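Local coordinates for ornithine cyclodeaminase (Methanococcus maripaludis S2, PDB 3C2Q), which converts L-ornithine to L-proline with release of ammonia, using NAD(+) as cofactor, at residues Ile211-Ile217 and Pro252-Val256; Glu179-Thr185 and His203-Ala207; Asn171-Thr175 and Arg248-Ile253. One frame throughout, in Å; residues are numbered along the deposited sequence.

Contact 1: Ile211-Ile217 and Pro252-Val256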
loop_
_atom_site.group_PDB
_atom_site.type_symbol
_atom_site.label_atom_id
_atom_site.label_comp_id
_atom_site.label_asym_id
_atom_site.label_seq_id
_atom_site.Cartn_x
_atom_site.Cartn_y
_atom_site.Cartn_z
ATOM N N ILE B 211 -10.190 30.568 15.735
ATOM C CA ILE B 211 -10.922 29.833 16.750
ATOM C C ILE B 211 -10.372 30.152 18.150
ATOM O O ILE B 211 -11.172 30.305 19.080
ATOM C CB ILE B 211 -10.969 28.275 16.503
ATOM C CG1 ILE B 211 -11.568 27.954 15.116
ATOM C CG2 ILE B 211 -11.787 27.546 17.599
ATOM C CD1 ILE B 211 -12.993 28.474 14.901
ATOM N N ASN B 212 -9.046 30.217 18.302
ATOM C CA ASN B 212 -8.441 30.650 19.552
ATOM C C ASN B 212 -9.005 32.018 19.981
ATOM O O ASN B 212 -9.414 32.176 21.116
ATOM C CB ASN B 212 -6.927 30.727 19.444
ATOM C CG ASN B 212 -6.270 29.340 19.486
ATOM O OD1 ASN B 212 -6.946 28.336 19.714
ATOM N ND2 ASN B 212 -4.971 29.293 19.262
ATOM N N ASP B 213 -9.077 32.948 19.033
ATOM C CA ASP B 213 -9.632 34.298 19.272
ATOM C C ASP B 213 -11.091 34.255 19.699
ATOM O O ASP B 213 -11.496 34.877 20.702
ATOM C CB ASP B 213 -9.453 35.176 18.025
ATOM C CG ASP B 213 -9.712 36.675 18.316
ATOM O OD1 ASP B 213 -9.501 37.095 19.461
ATOM O OD2 ASP B 213 -10.110 37.403 17.403
ATOM N N ALA B 214 -11.891 33.480 18.979
ATOM C CA ALA B 214 -13.289 33.328 19.336
ATOM C C ALA B 214 -13.462 32.700 20.708
ATOM O O ALA B 214 -14.443 33.004 21.404
ATOM C CB ALA B 214 -14.045 32.528 18.273
ATOM N N GLY B 215 -12.551 31.793 21.085
ATOM C CA GLY B 215 -12.615 31.095 22.398
ATOM C C GLY B 215 -12.910 29.596 22.355
ATOM O O GLY B 215 -12.533 28.853 23.256
ATOM N N ASN B 216 -13.636 29.168 21.324
ATOM C CA ASN B 216 -13.957 27.773 21.047
ATOM C C ASN B 216 -14.765 27.772 19.761
ATOM O O ASN B 216 -15.036 28.857 19.199
ATOM C CB ASN B 216 -14.674 27.053 22.212
ATOM C CG ASN B 216 -15.937 27.800 22.718
ATOM O OD1 ASN B 216 -16.757 28.285 21.944
ATOM N ND2 ASN B 216 -16.091 27.850 24.030
ATOM N N ILE B 217 -15.095 26.579 19.258
ATOM C CA ILE B 217 -15.895 26.469 18.030
ATOM C C ILE B 217 -17.303 27.079 18.181
ATOM O O ILE B 217 -17.737 27.873 17.320
ATOM C CB ILE B 217 -15.985 25.007 17.537
ATOM C CG1 ILE B 217 -14.592 24.551 17.060
ATOM C CG2 ILE B 217 -17.053 24.859 16.426
ATOM C CD1 ILE B 217 -14.522 23.076 16.790
ATOM N N PRO B 252 -3.456 23.395 19.093
ATOM C CA PRO B 252 -4.743 22.758 19.246
ATOM C C PRO B 252 -5.738 23.862 19.568
ATOM O O PRO B 252 -5.405 24.754 20.344
ATOM C CB PRO B 252 -4.560 21.864 20.486
ATOM C CG PRO B 252 -3.516 22.531 21.263
ATOM C CD PRO B 252 -2.576 23.182 20.252
ATOM N N ILE B 253 -6.938 23.782 19.027
ATOM C CA ILE B 253 -7.989 24.733 19.380
ATOM C C ILE B 253 -8.559 24.418 20.772
ATOM O O ILE B 253 -8.318 23.333 21.331
ATOM C CB ILE B 253 -9.103 24.783 18.291
ATOM C CG1 ILE B 253 -9.651 23.373 18.025
ATOM C CG2 ILE B 253 -8.533 25.452 17.024
ATOM C CD1 ILE B 253 -11.011 23.303 17.377
ATOM N N PRO B 254 -9.272 25.386 21.374
ATOM C CA PRO B 254 -9.654 25.155 22.769
ATOM C C PRO B 254 -10.524 23.914 23.000
ATOM O O PRO B 254 -10.468 23.343 24.087
ATOM C CB PRO B 254 -10.380 26.461 23.154
ATOM C CG PRO B 254 -9.803 27.510 22.173
ATOM C CD PRO B 254 -9.672 26.730 20.894
ATOM N N ASP B 255 -11.291 23.473 22.003
ATOM C CA ASP B 255 -12.149 22.297 22.164
ATOM C C ASP B 255 -11.379 20.960 22.357
ATOM O O ASP B 255 -11.957 19.965 22.792
ATOM C CB ASP B 255 -13.100 22.129 20.960
ATOM C CG ASP B 255 -13.993 23.358 20.710
ATOM O OD1 ASP B 255 -15.240 23.194 20.713
ATOM O OD2 ASP B 255 -13.448 24.449 20.468
ATOM N N VAL B 256 -10.090 20.944 22.022
ATOM C CA VAL B 256 -9.304 19.708 22.000
ATOM C C VAL B 256 -8.998 19.243 23.430
ATOM O O VAL B 256 -8.604 20.065 24.277
ATOM C CB VAL B 256 -8.007 19.937 21.176
ATOM C CG1 VAL B 256 -6.959 18.823 21.429
ATOM C CG2 VAL B 256 -8.373 20.011 19.661
HETATM O O HOH W 1 -3.742 26.738 20.338
HETATM O O HOH W 2 -6.295 26.971 22.180
#

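Contact 2: Glu179-Thr185 and His203-Ala207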
loop_
_atom_site.group_PDB
_atom_site.type_symbol
_atom_site.label_atom_id
_atom_site.label_comp_id
_atom_site.label_asym_id
_atom_site.label_seq_id
_atom_site.Cartn_x
_atom_site.Cartn_y
_atom_site.Cartn_z
ATOM N N GLU B 179 -10.676 25.656 8.252
ATOM C CA GLU B 179 -9.928 26.251 7.143
ATOM C C GLU B 179 -10.745 26.309 5.867
ATOM O O GLU B 179 -10.718 27.338 5.146
ATOM C CB GLU B 179 -8.627 25.487 6.838
ATOM C CG GLU B 179 -7.725 26.193 5.862
ATOM C CD GLU B 179 -6.650 25.277 5.248
ATOM O OE1 GLU B 179 -6.323 24.210 5.843
ATOM O OE2 GLU B 179 -6.124 25.610 4.164
ATOM N N SER B 180 -11.439 25.211 5.550
ATOM C CA SER B 180 -12.163 25.192 4.288
ATOM C C SER B 180 -13.405 26.083 4.396
ATOM O O SER B 180 -13.769 26.740 3.426
ATOM C CB SER B 180 -12.492 23.757 3.799
ATOM O OG SER B 180 -13.375 23.136 4.703
ATOM N N ALA B 181 -14.023 26.137 5.572
ATOM C CA ALA B 181 -15.176 27.025 5.785
ATOM C C ALA B 181 -14.786 28.498 5.656
ATOM O O ALA B 181 -15.470 29.261 4.968
ATOM C CB ALA B 181 -15.836 26.747 7.138
ATOM N N LEU B 182 -13.674 28.892 6.270
ATOM C CA LEU B 182 -13.242 30.291 6.257
ATOM C C LEU B 182 -12.622 30.696 4.954
ATOM O O LEU B 182 -12.872 31.803 4.463
ATOM C CB LEU B 182 -12.242 30.582 7.388
ATOM C CG LEU B 182 -12.788 30.417 8.803
ATOM C CD1 LEU B 182 -11.646 30.711 9.792
ATOM C CD2 LEU B 182 -13.947 31.330 9.066
ATOM N N TYR B 183 -11.767 29.828 4.396
ATOM C CA TYR B 183 -10.943 30.194 3.253
ATOM C C TYR B 183 -11.134 29.409 1.948
ATOM O O TYR B 183 -10.509 29.733 0.933
ATOM C CB TYR B 183 -9.467 30.172 3.648
ATOM C CG TYR B 183 -9.220 30.990 4.893
ATOM C CD1 TYR B 183 -9.378 32.387 4.879
ATOM C CD2 TYR B 183 -8.888 30.374 6.095
ATOM C CE1 TYR B 183 -9.200 33.125 6.021
ATOM C CE2 TYR B 183 -8.710 31.112 7.252
ATOM C CZ TYR B 183 -8.853 32.480 7.207
ATOM O OH TYR B 183 -8.674 33.215 8.353
ATOM N N GLY B 184 -11.932 28.356 1.986
ATOM C CA GLY B 184 -12.128 27.547 0.778
ATOM C C GLY B 184 -11.003 26.539 0.483
ATOM O O GLY B 184 -11.005 25.903 -0.603
ATOM N N THR B 185 -10.063 26.382 1.426
ATOM C CA THR B 185 -8.903 25.474 1.235
ATOM C C THR B 185 -8.708 24.441 2.369
ATOM O O THR B 185 -9.235 24.595 3.475
ATOM C CB THR B 185 -7.563 26.259 1.146
ATOM O OG1 THR B 185 -7.358 26.987 2.365
ATOM C CG2 THR B 185 -7.560 27.238 -0.008
ATOM N N HIS B 203 -3.429 29.547 5.489
ATOM C CA HIS B 203 -4.833 29.468 5.894
ATOM C C HIS B 203 -5.064 28.610 7.127
ATOM O O HIS B 203 -5.948 28.876 7.919
ATOM C CB HIS B 203 -5.740 29.002 4.735
ATOM C CG HIS B 203 -5.759 29.944 3.564
ATOM N ND1 HIS B 203 -6.364 29.620 2.367
ATOM C CD2 HIS B 203 -5.301 31.213 3.426
ATOM C CE1 HIS B 203 -6.234 30.631 1.522
ATOM N NE2 HIS B 203 -5.591 31.608 2.140
ATOM N N HIS B 204 -4.322 27.519 7.242
ATOM C CA HIS B 204 -4.503 26.623 8.371
ATOM C C HIS B 204 -4.237 27.306 9.735
ATOM O O HIS B 204 -5.088 27.250 10.641
ATOM C CB HIS B 204 -3.648 25.351 8.200
ATOM C CG HIS B 204 -3.957 24.327 9.221
ATOM N ND1 HIS B 204 -2.992 23.531 9.799
ATOM C CD2 HIS B 204 -5.136 23.987 9.802
ATOM C CE1 HIS B 204 -3.565 22.735 10.687
ATOM N NE2 HIS B 204 -4.866 22.990 10.710
ATOM N N ILE B 205 -3.088 27.961 9.872
ATOM C CA ILE B 205 -2.824 28.760 11.105
ATOM C C ILE B 205 -3.806 29.933 11.268
ATOM O O ILE B 205 -4.221 30.228 12.400
ATOM C CB ILE B 205 -1.331 29.211 11.234
ATOM C CG1 ILE B 205 -1.001 29.794 12.619
ATOM C CG2 ILE B 205 -0.896 30.147 10.104
ATOM C CD1 ILE B 205 -1.287 28.870 13.806
ATOM N N TYR B 206 -4.220 30.567 10.162
ATOM C CA TYR B 206 -5.247 31.618 10.280
ATOM C C TYR B 206 -6.515 31.029 10.858
ATOM O O TYR B 206 -7.175 31.663 11.681
ATOM C CB TYR B 206 -5.589 32.293 8.960
ATOM C CG TYR B 206 -4.529 33.118 8.320
ATOM C CD1 TYR B 206 -3.462 33.648 9.059
ATOM C CD2 TYR B 206 -4.634 33.444 6.972
ATOM C CE1 TYR B 206 -2.503 34.403 8.463
ATOM C CE2 TYR B 206 -3.687 34.228 6.351
ATOM C CZ TYR B 206 -2.626 34.710 7.098
ATOM O OH TYR B 206 -1.676 35.469 6.461
ATOM N N ALA B 207 -6.873 29.802 10.449
ATOM C CA ALA B 207 -8.094 29.178 10.967
ATOM C C ALA B 207 -7.996 28.835 12.464
ATOM O O ALA B 207 -8.948 29.040 13.236
ATOM C CB ALA B 207 -8.492 27.911 10.127
HETATM O O HOH W 3 -3.093 26.141 5.002
#

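Contact 3: Asn171-Thr175 and Arg248-Ile253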
loop_
_atom_site.group_PDB
_atom_site.type_symbol
_atom_site.label_atom_id
_atom_site.label_comp_id
_atom_site.label_asym_id
_atom_site.label_seq_id
_atom_site.Cartn_x
_atom_site.Cartn_y
_atom_site.Cartn_z
ATOM N N ASN B 171 -7.597 17.383 16.250
ATOM C CA ASN B 171 -7.441 18.786 15.921
ATOM C C ASN B 171 -7.377 18.970 14.415
ATOM O O ASN B 171 -7.895 19.954 13.886
ATOM C CB ASN B 171 -6.130 19.325 16.523
ATOM C CG ASN B 171 -6.035 20.866 16.453
ATOM O OD1 ASN B 171 -6.839 21.548 17.038
ATOM N ND2 ASN B 171 -5.034 21.388 15.754
ATOM N N ALA B 172 -6.709 18.037 13.728
ATOM C CA ALA B 172 -6.494 18.219 12.283
ATOM C C ALA B 172 -7.804 18.182 11.492
ATOM O O ALA B 172 -8.021 19.051 10.632
ATOM C CB ALA B 172 -5.450 17.222 11.724
ATOM N N LEU B 173 -8.682 17.218 11.775
ATOM C CA LEU B 173 -9.974 17.201 11.119
ATOM C C LEU B 173 -10.759 18.522 11.338
ATOM O O LEU B 173 -11.238 19.145 10.380
ATOM C CB LEU B 173 -10.842 16.033 11.569
ATOM C CG LEU B 173 -12.252 16.107 10.940
ATOM C CD1 LEU B 173 -12.207 15.860 9.414
ATOM C CD2 LEU B 173 -13.218 15.162 11.531
ATOM N N ALA B 174 -10.924 18.899 12.599
ATOM C CA ALA B 174 -11.690 20.116 12.929
ATOM C C ALA B 174 -11.077 21.356 12.327
ATOM O O ALA B 174 -11.808 22.183 11.755
ATOM C CB ALA B 174 -11.844 20.279 14.443
ATOM N N THR B 175 -9.760 21.496 12.423
ATOM C CA THR B 175 -9.132 22.736 11.972
ATOM C C THR B 175 -9.062 22.849 10.447
ATOM O O THR B 175 -9.173 23.954 9.925
ATOM C CB THR B 175 -7.733 23.018 12.603
ATOM O OG1 THR B 175 -6.802 21.975 12.224
ATOM C CG2 THR B 175 -7.849 23.108 14.139
ATOM N N ARG B 248 1.318 15.724 17.564
ATOM C CA ARG B 248 1.552 16.541 16.345
ATOM C C ARG B 248 0.955 17.941 16.387
ATOM O O ARG B 248 1.254 18.725 15.510
ATOM C CB ARG B 248 0.920 15.940 15.092
ATOM C CG ARG B 248 1.345 14.605 14.628
ATOM C CD ARG B 248 0.353 14.243 13.516
ATOM N NE ARG B 248 -0.961 14.755 13.920
ATOM C CZ ARG B 248 -1.620 15.785 13.364
ATOM N NH1 ARG B 248 -1.128 16.435 12.300
ATOM N NH2 ARG B 248 -2.791 16.161 13.889
ATOM N N ASP B 249 0.053 18.229 17.327
ATOM C CA ASP B 249 -0.606 19.544 17.438
ATOM C C ASP B 249 0.258 20.677 18.046
ATOM O O ASP B 249 0.472 20.728 19.267
ATOM C CB ASP B 249 -1.875 19.412 18.301
ATOM C CG ASP B 249 -2.815 18.336 17.834
ATOM O OD1 ASP B 249 -2.773 17.967 16.650
ATOM O OD2 ASP B 249 -3.637 17.866 18.647
ATOM N N ASP B 250 0.724 21.619 17.235
ATOM C CA ASP B 250 1.349 22.863 17.792
ATOM C C ASP B 250 0.290 23.953 18.149
ATOM O O ASP B 250 0.549 24.874 19.009
ATOM C CB ASP B 250 2.384 23.444 16.812
ATOM C CG ASP B 250 1.737 23.906 15.512
ATOM O OD1 ASP B 250 1.264 25.090 15.419
ATOM O OD2 ASP B 250 1.655 23.051 14.591
ATOM N N GLY B 251 -0.884 23.846 17.498
ATOM C CA GLY B 251 -1.971 24.782 17.716
ATOM C C GLY B 251 -3.300 24.113 17.951
ATOM O O GLY B 251 -4.218 24.266 17.128
ATOM N N PRO B 252 -3.456 23.395 19.093
ATOM C CA PRO B 252 -4.743 22.758 19.246
ATOM C C PRO B 252 -5.738 23.862 19.568
ATOM O O PRO B 252 -5.405 24.754 20.344
ATOM C CB PRO B 252 -4.560 21.864 20.486
ATOM C CG PRO B 252 -3.516 22.531 21.263
ATOM C CD PRO B 252 -2.576 23.182 20.252
ATOM N N ILE B 253 -6.938 23.782 19.027
ATOM C CA ILE B 253 -7.989 24.733 19.380
ATOM C C ILE B 253 -8.559 24.418 20.772
ATOM O O ILE B 253 -8.318 23.333 21.331
ATOM C CB ILE B 253 -9.103 24.783 18.291
ATOM C CG1 ILE B 253 -9.651 23.373 18.025
ATOM C CG2 ILE B 253 -8.533 25.452 17.024
ATOM C CD1 ILE B 253 -11.011 23.303 17.377
HETATM O O HOH W 4 -5.360 15.998 17.568
HETATM O O HOH W 5 -3.015 19.895 14.183
#

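Contact 1: Ile211-Ile217 and Pro252-Val256
Pro254, Ile253 and Asp255 carry most of this contact. They belong to a type I beta turn from Ile253 to Val256, closed by Val256 N to Ile253 O at 3.1 Å. The turn fits against the end of helix 203-214. Pro254 buries the most surface. Pro254 CD lies 3.4 Å from Asn212 OD1, and Pro254 CB 3.2 Å from Gly215 O. Gly215, just past the helix, has positive phi, which calls for glycine. Ile253 CG2 packs on Ile211 CB at 3.8 Å and Ile253 CD1 on Ile217 CD1 at 3.6 Å. Asp255 OD2 accepts a hydrogen bond from Ile217 N at 3.0 Å, tying the turn to the start of helix 217-222. Asp255 OD1 is hydrogen-bonded to Tyr241 OH. Two waters bridge the Asn212 amide to Pro252 O, and Asn212 ND2 also reaches Ser20 O of the second subunit. Within the Rossmann domain, the contact joins the corner between helices 203-214 and 217-222 to the loop after strand 241-244. Ile178 of helix 171-183 touches Ile211 and Ile217, and Leu243 of that strand touches Ile253.

Contact 2: Glu179-Thr185 and His203-Ala207
For His203, chi1 m sets the ring over Tyr183, and chi2 of 171° turns ND1 to Thr185. His203 ND1 donates a hydrogen bond to Thr185 OG1 at 2.8 Å. Thr185 OG1, in the p rotamer, donates one to Glu179 OE2 at 2.6 Å. His203, Thr185 and Glu179 thus form a short hydrogen-bonded chain. Glu179 is extended, with chi1 and chi2 both t, so its carboxylate reaches out from the side of the helix. It also accepts bonds from the backbone N of Leu187 and Gly188. Tyr183, with chi1 m, forms an offset stack with His203: the centroids are 4.8 Å apart and the planes at 29°. Tyr183 CB adds a CH-pi contact, 3.8 Å from the His203 ring centroid. Tyr183 CZ packs on Tyr206 CB at 3.7 Å. Ala207 lies where the two backbones are nearest, its CA 5.2 Å from Glu179 CA. His204 is t, and its NE2 is hydrogen-bonded to Thr175 OG1. Phe26 of the second subunit packs on Ile205 and Tyr206. Within the Rossmann-fold domain, the contact packs the C-terminal part of helix 171-183 on the start of helix 203-214. The short segments cross at 96°, with axes 9.3 Å apart.

Contact 3: Asn171-Thr175 and Arg248-Ile253
Asn171 holds the loop with both ends of its amide. Asn171 OD1 accepts a hydrogen bond from Ile253 N at 3.0 Å, with an N-H...O angle of 160°. Asn171 ND2 donates to Gly251 O over a longer 3.3 Å, at 139°. One side chain thus satisfies a backbone donor and a backbone acceptor two residues apart. The t rotamer of Asn171 carries the amide out to the loop backbone. Two waters extend the network to Asp249. One lies 2.9 Å from Asn171 N and 2.8 Å from Asp249 OD2. The other lies 3.0 Å from Asn171 ND2 and 3.1 Å from Asp249 OD1. Asp249 OD2 also takes a bond from Ser246 N. Arg248 NH2 is 3.3 Å from Asp249 OD1, a salt bridge of charges alone. Arg248 NH2 also lies 3.6 Å from Ala172 CB. The second subunit covers the loop, where its Gln264 bonds Asp249 O.

Packing takes over farther along the helix. Ile253 CG2 meets Thr175 CG2 at 3.8 Å, and Ile253 CD1 approaches Ala174 CB at 4.3 Å. Thr175 OG1 bonds Asn171 O at 2.8 Å and is also hydrogen-bonded to His204 NE2. Asn171, Ala172 and Asp250 are NAD(+)-binding positions by similarity, so the contact probably borders the cofactor pocket. It links two strand-to-helix connections of the Rossmann fold. Helix 171-183 directly follows strand 166-170, and the loop follows its parallel neighbour, strand 241-244. Leu243 of that strand touches Ala174 and Ile253.

Overall arrangement
Contact 3 is the most buried; contacts 1 and 2 are only partly buried and lie farther from the chain centre. All three sit in the Rossmann domain and reach the second subunit. Contacts 1 and 3 share Pro252 and Ile253, so one loop meets two helices. Contacts 2 and 3 use the two ends of helix 171-183, and the His204-Thr175 pair joins them. Contacts 1 and 2 use the two ends of helix 203-214. The chemistry differs. Contact 3 has direct bonds from the Asn171 amide to loop backbone, near the cofactor positions. Contact 1 has a turn with a proline at its second position, one Asp255 to backbone bond and a water-bridged Asn212. Contact 2 combines aromatic stacking with side-chain hydrogen bonds.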